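Local atomic coordinates of putative exonuclease (Eubacterium rectale, PDB entry 3L0A), a protein that binds a zinc ion and is probably a hydrolase of the PDDEXK nuclease-like clan, possibly an exonuclease. Residues S20-G32 with R166-Q178. Numbering follows the deposited sequence.
Sequences SVSGYKDFAGTYG and RYWGYDIQGAVYQ
K25 reaches across to the turn between helices 164-167 and 170-185, where its NZ donates to W168 O at 2.8 Å, nearly in line with the carbonyl (C=O...N angle 160°). Lysine suits the gap because its chain, extended beyond CG, carries the amine across and lays CE 3.4 Å from G169 O. The turn is a Schellman motif with G169 as its C-prime residue; both the positive phi and the tight fit a CB would have against T30 CG2 and K25 CE suit glycine. Y167 O, in the last turn of helix 164-167, accepts a weak bond from G32 N (3.4 Å, 126°), a donor that T30 OG1 also engages weakly. The Y167 ring, its CG anti to the backbone N (chi1 -177°), takes Y31 CB over one face, while its OH and G32 O share a water. A leucine at Y167 would probably leave that water without one of its partners and Y31 CB without an aromatic face. G32 CA in turn lies over the W168 six-membered ring. Farther along, branched V21 fits between Q173 and V176, its CG2 3.8 Å from Y177 CE1. Q173 OE1 accepts from K145; Q173 NE2 donates to Y177 OH (3.0 Å), which also hydrogen-bonds a TRS molecule, probably from the crystallisation liquor.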
loop_
_atom_site.group_PDB
_atom_site.type_symbol
_atom_site.label_atom_id
_atom_site.label_comp_id
_atom_site.label_asym_id
_atom_site.label_seq_id
_atom_site.Cartn_x
_atom_site.Cartn_y
_atom_site.Cartn_z
ATOM N N SER A 20 -23.164 19.781 -15.408
ATOM C CA SER A 20 -21.785 19.862 -15.782
ATOM C C SER A 20 -21.233 18.455 -15.800
ATOM O O SER A 20 -21.863 17.515 -15.285
ATOM C CB SER A 20 -20.994 20.719 -14.780
ATOM O OG SER A 20 -20.519 19.966 -13.661
ATOM N N VAL A 21 -20.061 18.293 -16.395
ATOM C CA VAL A 21 -19.471 16.972 -16.427
ATOM C C VAL A 21 -19.272 16.490 -15.001
ATOM O O VAL A 21 -19.494 15.322 -14.699
ATOM C CB VAL A 21 -18.134 16.959 -17.155
ATOM C CG1 VAL A 21 -17.321 15.669 -16.759
ATOM C CG2 VAL A 21 -18.365 17.054 -18.647
ATOM N N SER A 22 -18.829 17.399 -14.131
ATOM C CA SER A 22 -18.578 17.059 -12.719
ATOM C C SER A 22 -19.884 16.754 -12.002
ATOM O O SER A 22 -19.971 15.749 -11.323
ATOM C CB SER A 22 -17.808 18.167 -11.971
ATOM O OG SER A 22 -17.302 17.677 -10.715
ATOM N N GLY A 23 -20.889 17.607 -12.171
ATOM C CA GLY A 23 -22.267 17.298 -11.721
ATOM C C GLY A 23 -22.781 15.911 -12.109
ATOM O O GLY A 23 -23.342 15.181 -11.298
ATOM N N TYR A 24 -22.606 15.548 -13.361
ATOM C CA TYR A 24 -23.111 14.290 -13.844
ATOM C C TYR A 24 -22.466 13.136 -13.100
ATOM O O TYR A 24 -23.160 12.257 -12.617
ATOM C CB TYR A 24 -22.819 14.168 -15.331
ATOM C CG TYR A 24 -23.035 12.793 -15.892
ATOM C CD1 TYR A 24 -24.303 12.367 -16.253
ATOM C CD2 TYR A 24 -21.965 11.923 -16.070
ATOM C CE1 TYR A 24 -24.506 11.115 -16.754
ATOM C CE2 TYR A 24 -22.160 10.648 -16.576
ATOM C CZ TYR A 24 -23.439 10.250 -16.918
ATOM O OH TYR A 24 -23.641 8.999 -17.453
ATOM N N LYS A 25 -21.132 13.141 -13.012
ATOM C CA LYS A 25 -20.417 12.091 -12.328
ATOM C C LYS A 25 -20.822 11.942 -10.834
ATOM O O LYS A 25 -20.851 10.816 -10.323
ATOM C CB LYS A 25 -18.893 12.288 -12.460
ATOM C CG LYS A 25 -18.292 12.074 -13.866
ATOM C CD LYS A 25 -16.813 12.448 -13.866
ATOM C CE LYS A 25 -16.066 11.987 -15.116
ATOM N NZ LYS A 25 -14.555 12.025 -14.911
ATOM N N ASP A 26 -21.137 13.050 -10.145
ATOM C CA ASP A 26 -21.630 12.965 -8.751
ATOM C C ASP A 26 -22.795 11.969 -8.709
ATOM O O ASP A 26 -22.803 11.005 -7.923
ATOM C CB ASP A 26 -22.098 14.326 -8.204
ATOM C CG ASP A 26 -20.951 15.346 -7.986
ATOM O OD1 ASP A 26 -19.760 14.934 -7.766
ATOM O OD2 ASP A 26 -21.268 16.581 -8.028
ATOM N N PHE A 27 -23.749 12.168 -9.613
ATOM C CA PHE A 27 -24.871 11.264 -9.710
ATOM C C PHE A 27 -24.506 9.928 -10.320
ATOM O O PHE A 27 -24.827 8.898 -9.724
ATOM C CB PHE A 27 -26.021 11.914 -10.464
ATOM C CG PHE A 27 -26.676 13.018 -9.708
ATOM C CD1 PHE A 27 -27.650 12.736 -8.757
ATOM C CD2 PHE A 27 -26.311 14.334 -9.916
ATOM C CE1 PHE A 27 -28.277 13.770 -8.037
ATOM C CE2 PHE A 27 -26.926 15.367 -9.228
ATOM C CZ PHE A 27 -27.908 15.089 -8.282
ATOM N N ALA A 28 -23.811 9.916 -11.459
ATOM C CA ALA A 28 -23.686 8.675 -12.252
ATOM C C ALA A 28 -22.445 7.840 -11.984
ATOM O O ALA A 28 -22.443 6.632 -12.271
ATOM C CB ALA A 28 -23.778 8.961 -13.708
ATOM N N GLY A 29 -21.393 8.462 -11.455
ATOM C CA GLY A 29 -20.186 7.738 -11.041
ATOM C C GLY A 29 -19.293 7.332 -12.217
ATOM O O GLY A 29 -19.606 7.555 -13.393
ATOM N N THR A 30 -18.172 6.708 -11.891
ATOM C CA THR A 30 -17.273 6.201 -12.900
ATOM C C THR A 30 -16.862 4.817 -12.412
ATOM O O THR A 30 -17.237 4.432 -11.306
ATOM C CB THR A 30 -16.052 7.115 -13.047
ATOM O OG1 THR A 30 -15.281 7.084 -11.856
ATOM C CG2 THR A 30 -16.472 8.565 -13.319
ATOM N N TYR A 31 -16.112 4.077 -13.224
ATOM C CA TYR A 31 -15.542 2.825 -12.770
ATOM C C TYR A 31 -14.744 3.003 -11.497
ATOM O O TYR A 31 -14.711 2.109 -10.698
ATOM C CB TYR A 31 -14.671 2.183 -13.843
ATOM C CG TYR A 31 -15.465 1.511 -14.908
ATOM C CD1 TYR A 31 -16.195 0.374 -14.629
ATOM C CD2 TYR A 31 -15.499 2.018 -16.199
ATOM C CE1 TYR A 31 -16.938 -0.241 -15.592
ATOM C CE2 TYR A 31 -16.237 1.403 -17.185
ATOM C CZ TYR A 31 -16.957 0.269 -16.869
ATOM O OH TYR A 31 -17.707 -0.340 -17.833
ATOM N N GLY A 32 -14.126 4.160 -11.293
ATOM C CA GLY A 32 -13.295 4.417 -10.109
ATOM C C GLY A 32 -13.976 4.955 -8.865
ATOM O O GLY A 32 -13.333 5.127 -7.831
ATOM N N ARG A 166 -10.906 5.446 -19.933
ATOM C CA ARG A 166 -12.205 4.813 -19.730
ATOM C C ARG A 166 -12.480 4.564 -18.252
ATOM O O ARG A 166 -13.629 4.689 -17.807
ATOM C CB ARG A 166 -12.292 3.513 -20.520
ATOM C CG ARG A 166 -12.519 3.750 -21.996
ATOM C CD ARG A 166 -12.674 2.441 -22.724
ATOM N NE ARG A 166 -11.407 1.777 -22.867
ATOM C CZ ARG A 166 -11.208 0.691 -23.600
ATOM N NH1 ARG A 166 -12.204 0.133 -24.274
ATOM N NH2 ARG A 166 -9.994 0.170 -23.672
ATOM N N TYR A 167 -11.452 4.224 -17.478
ATOM C CA TYR A 167 -11.684 3.907 -16.040
ATOM C C TYR A 167 -12.201 5.099 -15.245
ATOM O O TYR A 167 -13.069 4.944 -14.394
ATOM C CB TYR A 167 -10.414 3.321 -15.373
ATOM C CG TYR A 167 -10.547 2.868 -13.883
ATOM C CD1 TYR A 167 -10.335 3.761 -12.863
ATOM C CD2 TYR A 167 -10.832 1.551 -13.544
ATOM C CE1 TYR A 167 -10.417 3.403 -11.573
ATOM C CE2 TYR A 167 -10.882 1.145 -12.198
ATOM C CZ TYR A 167 -10.681 2.092 -11.218
ATOM O OH TYR A 167 -10.773 1.811 -9.858
ATOM N N TRP A 168 -11.674 6.295 -15.514
ATOM C CA TRP A 168 -12.061 7.477 -14.747
ATOM C C TRP A 168 -13.099 8.332 -15.468
ATOM O O TRP A 168 -13.422 9.444 -15.032
ATOM C CB TRP A 168 -10.830 8.322 -14.405
ATOM C CG TRP A 168 -9.951 7.717 -13.354
ATOM C CD1 TRP A 168 -8.697 7.200 -13.532
ATOM C CD2 TRP A 168 -10.246 7.594 -11.960
ATOM N NE1 TRP A 168 -8.200 6.754 -12.354
ATOM C CE2 TRP A 168 -9.134 6.969 -11.362
ATOM C CE3 TRP A 168 -11.351 7.945 -11.164
ATOM C CZ2 TRP A 168 -9.074 6.684 -9.981
ATOM C CZ3 TRP A 168 -11.313 7.641 -9.767
ATOM C CH2 TRP A 168 -10.176 7.025 -9.203
ATOM N N GLY A 169 -13.630 7.821 -16.568
ATOM C CA GLY A 169 -14.695 8.533 -17.272
ATOM C C GLY A 169 -14.240 9.808 -17.983
ATOM O O GLY A 169 -15.020 10.727 -18.143
ATOM N N TYR A 170 -12.983 9.896 -18.391
ATOM C CA TYR A 170 -12.567 11.046 -19.199
ATOM C C TYR A 170 -13.087 10.914 -20.613
ATOM O O TYR A 170 -13.040 11.876 -21.406
ATOM C CB TYR A 170 -11.050 11.258 -19.171
ATOM C CG TYR A 170 -10.533 11.481 -17.746
ATOM C CD1 TYR A 170 -11.206 12.324 -16.848
ATOM C CD2 TYR A 170 -9.368 10.854 -17.299
ATOM C CE1 TYR A 170 -10.725 12.497 -15.499
ATOM C CE2 TYR A 170 -8.901 11.032 -16.003
ATOM C CZ TYR A 170 -9.579 11.861 -15.116
ATOM O OH TYR A 170 -9.065 12.033 -13.868
ATOM N N ASP A 171 -13.604 9.732 -20.944
ATOM C CA ASP A 171 -14.343 9.605 -22.184
ATOM C C ASP A 171 -15.623 10.439 -22.083
ATOM O O ASP A 171 -15.969 11.086 -23.041
ATOM C CB ASP A 171 -14.575 8.139 -22.609
ATOM C CG ASP A 171 -15.197 7.289 -21.535
ATOM O OD1 ASP A 171 -15.273 7.734 -20.357
ATOM O OD2 ASP A 171 -15.595 6.154 -21.883
ATOM N N ILE A 172 -16.270 10.487 -20.915
ATOM C CA ILE A 172 -17.477 11.342 -20.699
ATOM C C ILE A 172 -17.109 12.824 -20.887
ATOM O O ILE A 172 -17.713 13.542 -21.677
ATOM C CB ILE A 172 -18.114 11.178 -19.287
ATOM C CG1 ILE A 172 -18.355 9.689 -18.870
ATOM C CG2 ILE A 172 -19.410 11.970 -19.181
ATOM C CD1 ILE A 172 -19.574 9.005 -19.484
ATOM N N GLN A 173 -16.089 13.284 -20.190
ATOM C CA GLN A 173 -15.685 14.681 -20.329
ATOM C C GLN A 173 -15.434 15.092 -21.788
ATOM O O GLN A 173 -15.912 16.137 -22.245
ATOM C CB GLN A 173 -14.431 14.960 -19.497
ATOM C CG GLN A 173 -13.996 16.435 -19.493
ATOM C CD GLN A 173 -12.754 16.634 -18.664
ATOM O OE1 GLN A 173 -11.854 15.824 -18.738
ATOM N NE2 GLN A 173 -12.705 17.700 -17.852
ATOM N N GLY A 174 -14.662 14.281 -22.503
ATOM C CA GLY A 174 -14.362 14.576 -23.881
ATOM C C GLY A 174 -15.603 14.682 -24.755
ATOM O O GLY A 174 -15.724 15.630 -25.522
ATOM N N ALA A 175 -16.523 13.721 -24.596
ATOM C CA ALA A 175 -17.765 13.649 -25.374
ATOM C C ALA A 175 -18.635 14.878 -25.242
ATOM O O ALA A 175 -19.143 15.387 -26.269
ATOM C CB ALA A 175 -18.557 12.427 -25.031
ATOM N N VAL A 176 -18.783 15.361 -24.011
ATOM C CA VAL A 176 -19.655 16.500 -23.712
ATOM C C VAL A 176 -18.991 17.761 -24.200
ATOM O O VAL A 176 -19.574 18.523 -24.980
ATOM C CB VAL A 176 -19.931 16.624 -22.206
ATOM C CG1 VAL A 176 -20.552 17.978 -21.873
ATOM C CG2 VAL A 176 -20.829 15.496 -21.760
ATOM N N TYR A 177 -17.735 17.938 -23.817
ATOM C CA TYR A 177 -16.949 19.089 -24.274
ATOM C C TYR A 177 -17.052 19.252 -25.804
ATOM O O TYR A 177 -17.415 20.314 -26.272
ATOM C CB TYR A 177 -15.478 18.945 -23.852
ATOM C CG TYR A 177 -15.148 19.312 -22.397
ATOM C CD1 TYR A 177 -16.051 19.099 -21.360
ATOM C CD2 TYR A 177 -13.910 19.827 -22.066
ATOM C CE1 TYR A 177 -15.750 19.439 -20.065
ATOM C CE2 TYR A 177 -13.602 20.173 -20.762
ATOM C CZ TYR A 177 -14.532 19.961 -19.756
ATOM O OH TYR A 177 -14.216 20.268 -18.445
ATOM N N GLN A 178 -16.782 18.174 -26.551
ATOM C CA GLN A 178 -16.890 18.137 -28.016
ATOM C C GLN A 178 -18.251 18.595 -28.552
ATOM O O GLN A 178 -18.340 19.434 -29.489
ATOM C CB GLN A 178 -16.623 16.705 -28.515
ATOM C CG GLN A 178 -16.501 16.530 -30.056
ATOM C CD GLN A 178 -16.180 15.087 -30.467
ATOM O OE1 GLN A 178 -16.948 14.166 -30.183
ATOM N NE2 GLN A 178 -15.027 14.892 -31.132
HETATM O O HOH W 1 -10.656 3.755 -7.396
#